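Local atomic coordinates of protein A49R (Vaccinia virus, PDB entry 4D5T), a protein that inhibits host NF-kappa-B activation by binding BTRC, which diminishes ubiquitination of the inhibitor NFKBIA and so keeps p65/RELA in the cytoplasm. Residues A[36-40]-A[41-45]; A[104-107]-A[108-112]. All coordinates share one frame; numbering follows the deposited sequence. Where two conformers were deposited one is given.

Contact 1: residues A[36-40]-A[41-45]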
ATOM      1  N   ILE A  36       4.303   3.083   6.474  1.00 21.68           N
ATOM      2  CA  ILE A  36       3.063   2.549   5.893  1.00 22.55           C
ATOM      3  C   ILE A  36       1.860   3.390   6.303  1.00 22.77           C
ATOM      4  O   ILE A  36       1.047   3.766   5.446  1.00 24.41           O
ATOM      5  CB  ILE A  36       2.911   1.035   6.235  1.00 22.44           C
ATOM      6  CG1 ILE A  36       3.981   0.249   5.483  1.00 22.18           C
ATOM      7  CG2 ILE A  36       1.525   0.553   5.841  1.00 22.62           C
ATOM      8  CD1 ILE A  36       4.108  -1.198   5.900  1.00 23.27           C
ATOM      9  N   VAL A  37       1.754   3.712   7.597  1.00 22.94           N
ATOM     10  CA  VAL A  37       0.665   4.568   8.106  1.00 23.74           C
ATOM     11  C   VAL A  37       0.676   5.920   7.355  1.00 24.72           C
ATOM     12  O   VAL A  37      -0.355   6.404   6.860  1.00 25.66           O
ATOM     13  CB  VAL A  37       0.736   4.795   9.627  1.00 24.98           C
ATOM     14  CG1 VAL A  37      -0.322   5.840  10.075  1.00 26.86           C
ATOM     15  CG2 VAL A  37       0.483   3.487  10.354  1.00 24.82           C
ATOM     16  N   ASN A  38       1.841   6.511   7.292  1.00 25.91           N
ATOM     17  CA  ASN A  38       1.964   7.805   6.608  1.00 27.80           C
ATOM     18  C   ASN A  38       1.554   7.729   5.121  1.00 25.97           C
ATOM     19  O   ASN A  38       0.934   8.643   4.616  1.00 26.57           O
ATOM     20  CB  ASN A  38       3.350   8.387   6.823  1.00 28.20           C
ATOM     21  CG  ASN A  38       3.541   8.955   8.249  1.00 31.39           C
ATOM     22  OD1 ASN A  38       2.608   9.396   8.865  1.00 31.07           O
ATOM     23  ND2 ASN A  38       4.772   9.077   8.682  1.00 33.20           N
ATOM     24  N   PHE A  39       1.930   6.669   4.419  1.00 23.65           N
ATOM     25  CA  PHE A  39       1.475   6.481   3.037  1.00 24.12           C
ATOM     26  C   PHE A  39      -0.089   6.450   2.974  1.00 24.41           C
ATOM     27  O   PHE A  39      -0.709   7.096   2.107  1.00 25.87           O
ATOM     28  CB  PHE A  39       2.045   5.168   2.456  1.00 22.89           C
ATOM     29  CG  PHE A  39       1.500   4.831   1.094  1.00 24.61           C
ATOM     30  CD1 PHE A  39       1.950   5.522  -0.037  1.00 24.81           C
ATOM     31  CD2 PHE A  39       0.480   3.893   0.954  1.00 22.60           C
ATOM     32  CE1 PHE A  39       1.434   5.198  -1.308  1.00 25.18           C
ATOM     33  CE2 PHE A  39      -0.068   3.621  -0.279  1.00 24.81           C
ATOM     34  CZ  PHE A  39       0.389   4.270  -1.423  1.00 23.84           C
ATOM     35  N   ILE A  40      -0.703   5.661   3.854  1.00 22.94           N
ATOM     36  CA  ILE A  40      -2.149   5.552   3.933  1.00 24.70           C
ATOM     37  C   ILE A  40      -2.815   6.932   4.164  1.00 28.33           C
ATOM     38  O   ILE A  40      -3.898   7.188   3.598  1.00 25.55           O
ATOM     39  CB  ILE A  40      -2.531   4.530   5.010  1.00 25.15           C
ATOM     40  CG1 ILE A  40      -2.209   3.116   4.464  1.00 25.68           C
ATOM     41  CG2 ILE A  40      -3.964   4.656   5.446  1.00 29.45           C
ATOM     42  CD1 ILE A  40      -2.201   2.072   5.562  1.00 25.90           C
ATOM     43  N   MET A  41      -2.152   7.768   4.947  1.00 27.75           N
ATOM     44  CA  MET A  41      -2.647   9.124   5.286  1.00 31.13           C
ATOM     45  C   MET A  41      -2.142  10.250   4.347  1.00 32.75           C
ATOM     46  O   MET A  41      -2.320  11.428   4.636  1.00 32.74           O
ATOM     47  CB  MET A  41      -2.247   9.490   6.709  1.00 31.29           C
ATOM     48  CG  MET A  41      -2.635   8.466   7.806  1.00 31.36           C
ATOM     49  SD  MET A  41      -4.415   8.159   7.788  1.00 32.90           S
ATOM     50  CE  MET A  41      -4.454   6.786   8.946  1.00 36.86           C
ATOM     51  N   CYS A  42      -1.553   9.868   3.219  0.64 33.54           N
ATOM     52  CA  CYS A  42      -1.098  10.779   2.185  0.64 35.68           C
ATOM     53  C   CYS A  42      -0.008  11.691   2.685  0.64 36.20           C
ATOM     54  O   CYS A  42      -0.044  12.909   2.460  0.64 39.87           O
ATOM     55  CB  CYS A  42      -2.257  11.599   1.645  0.64 39.54           C
ATOM     56  SG  CYS A  42      -3.299  10.743   0.488  0.64 43.65           S
ATOM     57  N   ARG A  43       0.940  11.120   3.403  1.00 34.70           N
ATOM     58  CA  ARG A  43       2.164  11.772   3.777  1.00 41.05           C
ATOM     59  C   ARG A  43       3.347  10.809   3.495  1.00 40.01           C
ATOM     60  O   ARG A  43       4.169  10.601   4.357  1.00 43.26           O
ATOM     61  CB  ARG A  43       2.201  12.081   5.256  1.00 46.01           C
ATOM     62  CG  ARG A  43       1.015  12.800   5.808  1.00 52.90           C
ATOM     63  CD  ARG A  43       1.230  12.997   7.306  1.00 57.27           C
ATOM     64  NE  ARG A  43      -0.013  12.749   8.016  1.00 62.81           N
ATOM     65  CZ  ARG A  43      -0.245  11.732   8.839  1.00 63.79           C
ATOM     66  NH1 ARG A  43       0.695  10.841   9.123  1.00 65.30           N
ATOM     67  NH2 ARG A  43      -1.446  11.617   9.400  1.00 66.14           N
ATOM     68  N   SER A  44       3.436  10.301   2.280  1.00 42.68           N
ATOM     69  CA  SER A  44       4.506   9.378   1.851  1.00 44.40           C
ATOM     70  C   SER A  44       5.928   9.856   2.161  1.00 44.50           C
ATOM     71  O   SER A  44       6.287  11.044   1.981  1.00 37.99           O
ATOM     72  CB  SER A  44       4.460   9.160   0.340  1.00 43.26           C
ATOM     73  OG  SER A  44       3.280   8.560  -0.048  1.00 45.69           O
ATOM     74  N   ASN A  45       6.758   8.902   2.563  1.00 38.75           N
ATOM     75  CA  ASN A  45       8.196   9.105   2.525  1.00 37.35           C
ATOM     76  C   ASN A  45       8.756   8.244   1.406  1.00 32.95           C
ATOM     77  O   ASN A  45       8.999   7.024   1.611  1.00 28.97           O
ATOM     78  CB  ASN A  45       8.832   8.728   3.871  1.00 39.15           C
ATOM     79  CG  ASN A  45      10.337   8.643   3.787  1.00 41.95           C
ATOM     80  OD1 ASN A  45      10.957   9.239   2.899  1.00 40.93           O
ATOM     81  ND2 ASN A  45      10.922   7.901   4.672  1.00 42.73           N
TER
HETATM   82  O   HOH W   1       0.564   8.615   0.002  1.00 36.95           O
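Arg43 N donates to Asn38 O (2.8 Å) and Cys42 N to Phe39 O (3.1 Å), and with Cys42 at positive phi (63°) these two backbone bonds form the Schellman motif that ends helix 29-40. Just before this, Met41 N still makes an i to i-4 bond to Val37 O. On one flank, Met41 runs beside Val37, its CG 4.2 Å from Val37 CG1. A bend at chi2 (-57°) then folds the thioether back, and CE comes to lie 4.1 Å from Ile40 CG2. This apolar strip continues through Met41 onto helices 95-109 and 112-126. Arg43 swings back over the last turn, so that one guanidinium face receives Met41 CB, offset toward the rim, while an edge is presented to Asn38. The amide and guanidinium planes stand 77° apart; the modelled separation of Asn38 OD1 and Arg43 NH1 is implausibly short, and the detail of this pair is therefore doubtful. The Phe39 ring, directed into the protein, also takes part in a cation-pi contact with Lys106. Ser44 lies beside the Phe39 ring: its OG approaches the ring edge near the ring plane, 3.3 Å from Phe39 CD1, and shares a water with Phe39 O, to which that water donates at 2.9 Å.

Contact 2: residues A[104-107]-A[108-112]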
ATOM      1  N   THR A 104      -6.220  -0.013  -0.419  1.00 23.92           N
ATOM      2  CA  THR A 104      -7.652   0.160  -0.062  1.00 24.35           C
ATOM      3  C   THR A 104      -7.812   1.102   1.139  1.00 24.06           C
ATOM      4  O   THR A 104      -8.688   2.007   1.131  1.00 25.18           O
ATOM      5  CB  THR A 104      -8.310  -1.188   0.272  1.00 25.32           C
ATOM      6  OG1 THR A 104      -8.307  -2.009  -0.900  1.00 25.96           O
ATOM      7  CG2 THR A 104      -9.774  -0.971   0.697  1.00 27.15           C
ATOM      8  N   LEU A 105      -6.964   0.945   2.144  1.00 22.03           N
ATOM      9  CA  LEU A 105      -7.012   1.808   3.312  1.00 22.99           C
ATOM     10  C   LEU A 105      -6.723   3.264   2.889  1.00 24.29           C
ATOM     11  O   LEU A 105      -7.314   4.217   3.428  1.00 26.75           O
ATOM     12  CB  LEU A 105      -6.061   1.333   4.440  1.00 22.41           C
ATOM     13  CG  LEU A 105      -6.530  -0.017   5.042  1.00 23.68           C
ATOM     14  CD1 LEU A 105      -5.499  -0.546   6.007  1.00 24.37           C
ATOM     15  CD2 LEU A 105      -7.842   0.001   5.729  1.00 24.23           C
ATOM     16  N   LYS A 106      -5.778   3.478   1.981  1.00 24.79           N
ATOM     17  CA  LYS A 106      -5.490   4.811   1.454  1.00 26.04           C
ATOM     18  C   LYS A 106      -6.718   5.382   0.750  1.00 25.92           C
ATOM     19  O   LYS A 106      -7.094   6.536   1.009  1.00 27.78           O
ATOM     20  CB  LYS A 106      -4.259   4.791   0.517  1.00 25.30           C
ATOM     21  CG  LYS A 106      -3.975   6.157  -0.072  1.00 28.31           C
ATOM     22  CD  LYS A 106      -2.640   6.241  -0.770  1.00 30.01           C
ATOM     23  CE  LYS A 106      -2.559   7.649  -1.394  1.00 36.18           C
ATOM     24  NZ  LYS A 106      -1.228   8.030  -1.822  1.00 40.12           N
ATOM     25  N   TYR A 107      -7.430   4.574  -0.032  1.00 26.94           N
ATOM     26  CA  TYR A 107      -8.670   5.099  -0.642  1.00 28.94           C
ATOM     27  C   TYR A 107      -9.673   5.539   0.414  1.00 30.78           C
ATOM     28  O   TYR A 107     -10.402   6.550   0.270  1.00 35.16           O
ATOM     29  CB  TYR A 107      -9.345   4.087  -1.554  1.00 29.19           C
ATOM     30  CG  TYR A 107      -8.593   3.604  -2.740  1.00 30.27           C
ATOM     31  CD1 TYR A 107      -7.860   4.475  -3.572  1.00 30.60           C
ATOM     32  CD2 TYR A 107      -8.700   2.273  -3.129  1.00 32.83           C
ATOM     33  CE1 TYR A 107      -7.169   4.006  -4.688  1.00 31.25           C
ATOM     34  CE2 TYR A 107      -8.002   1.806  -4.238  1.00 34.17           C
ATOM     35  CZ  TYR A 107      -7.276   2.688  -5.024  1.00 31.72           C
ATOM     36  OH  TYR A 107      -6.686   2.195  -6.148  1.00 37.01           O
ATOM     37  N   ILE A 108      -9.809   4.729   1.465  1.00 32.54           N
ATOM     38  CA  ILE A 108     -10.792   4.977   2.512  1.00 31.23           C
ATOM     39  C   ILE A 108     -10.412   6.234   3.289  1.00 30.29           C
ATOM     40  O   ILE A 108     -11.283   7.093   3.552  1.00 30.38           O
ATOM     41  CB  ILE A 108     -10.939   3.795   3.475  1.00 30.57           C
ATOM     42  CG1 ILE A 108     -11.538   2.592   2.748  1.00 32.60           C
ATOM     43  CG2 ILE A 108     -11.817   4.187   4.676  1.00 31.41           C
ATOM     44  CD1 ILE A 108     -11.580   1.386   3.635  1.00 31.83           C
ATOM     45  N   MET A 109      -9.119   6.410   3.549  1.00 29.10           N
ATOM     46  CA  MET A 109      -8.620   7.650   4.199  1.00 29.95           C
ATOM     47  C   MET A 109      -8.655   8.885   3.297  1.00 29.92           C
ATOM     48  O   MET A 109      -8.585  10.018   3.786  1.00 29.46           O
ATOM     49  CB  MET A 109      -7.206   7.462   4.745  1.00 30.11           C
ATOM     50  CG  MET A 109      -7.068   6.453   5.889  1.00 31.17           C
ATOM     51  SD  MET A 109      -8.013   6.758   7.367  1.00 30.43           S
ATOM     52  CE  MET A 109      -9.535   5.963   7.035  1.00 28.15           C
ATOM     53  N   ASN A 110      -8.822   8.702   1.991  1.00 31.94           N
ATOM     54  CA  ASN A 110      -9.099   9.844   1.040  1.00 35.15           C
ATOM     55  C   ASN A 110     -10.505  10.450   1.244  1.00 33.99           C
ATOM     56  O   ASN A 110     -10.792  11.479   0.688  1.00 37.87           O
ATOM     57  CB  ASN A 110      -8.954   9.425  -0.462  1.00 36.15           C
ATOM     58  CG  ASN A 110      -7.511   9.061  -0.888  1.00 36.98           C
ATOM     59  OD1 ASN A 110      -6.524   9.477  -0.282  1.00 38.16           O
ATOM     60  ND2 ASN A 110      -7.398   8.263  -1.978  1.00 38.98           N
ATOM     61  N   ASN A 111     -11.373   9.773   2.014  1.00 34.57           N
ATOM     62  CA  ASN A 111     -12.749  10.259   2.373  1.00 36.19           C
ATOM     63  C   ASN A 111     -12.667  10.944   3.737  1.00 36.05           C
ATOM     64  O   ASN A 111     -12.456  10.304   4.748  1.00 34.53           O
ATOM     65  CB  ASN A 111     -13.726   9.069   2.411  1.00 36.38           C
ATOM     66  CG  ASN A 111     -15.147   9.432   2.783  1.00 39.54           C
ATOM     67  OD1 ASN A 111     -15.437   9.867   3.909  1.00 39.82           O
ATOM     68  ND2 ASN A 111     -16.045   9.322   1.807  1.00 40.32           N
ATOM     69  N   PRO A 112     -12.851  12.266   3.789  1.00 37.72           N
ATOM     70  CA  PRO A 112     -12.649  12.987   5.065  1.00 37.99           C
ATOM     71  C   PRO A 112     -13.518  12.571   6.271  1.00 39.23           C
ATOM     72  O   PRO A 112     -13.032  12.620   7.416  1.00 41.24           O
ATOM     73  CB  PRO A 112     -13.002  14.414   4.727  1.00 41.84           C
ATOM     74  CG  PRO A 112     -12.809  14.545   3.271  1.00 42.54           C
ATOM     75  CD  PRO A 112     -13.089  13.184   2.673  1.00 41.10           C
TER
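Ile108 and Met109 continue the helical ladder of residues 104-107, with Ile108 N bonded to Thr104 O (3.0 Å) and Met109 N to Leu105 O (2.8 Å). Both bonds are fairly straight, and Leu105, Ile108 and Met109 are buried here. Ile108 folds back over the preceding turn: CG1, opposite the carbonyl carbon about chi1 (-67°), packs against Thr104 O at 3.3 Å, and CD1 reaches Thr104 CG2 at 4.2 Å. Met109 likewise rests its CG on Leu105 O, while bends at chi2 and chi3 turn its end away from the turn; it packs with Leu105 on Leu122 of helix 112-126.

The side carrying Asn110 is looser; Asn110 itself is partly exposed, though its neighbours Lys106 and Tyr107 are buried. Here the N-H of Asn110 is shared between Lys106 O (2.9 Å) and, weakly, Tyr107 O (3.2 Å). The Asn110 amide runs alongside the Tyr107 ring, their planes 62° apart, with ND2 at the ring edge 4.1 Å from CD1 of Tyr107. That ND2 is also hydrogen-bonded to Tyr58 OH, and the Tyr58 ring meets Tyr107 and makes a cation-pi contact with Lys106. Asn111, its OD1 bonded to Phe114 N, is the N-cap of helix 112-126, so a short turn joins that helix to helix 95-109 in the all-helical Bcl-2 fold.

Overall arrangement
Contact 1 precedes contact 2 along the chain, and their centres lie about 11 Å apart. Each marks the C-terminal end of a helix, 29-40 in the first and 95-109 in the second, and the two ends pack directly on one another. Met41 SD lies 3.7 Å from Met109 CG, and Ile40 O lies 3.5 Å from Met109 CB; nearby, Phe39 O lies 3.6 Å from Lys106 CD. Helix 112-126 packs against both ends, with Ala119 touching both Met41 and Met109. The contacts thus join segments distant in sequence within the all-helical Bcl-2 fold of this single-chain protein, bringing two helix ends and the loops that follow them together.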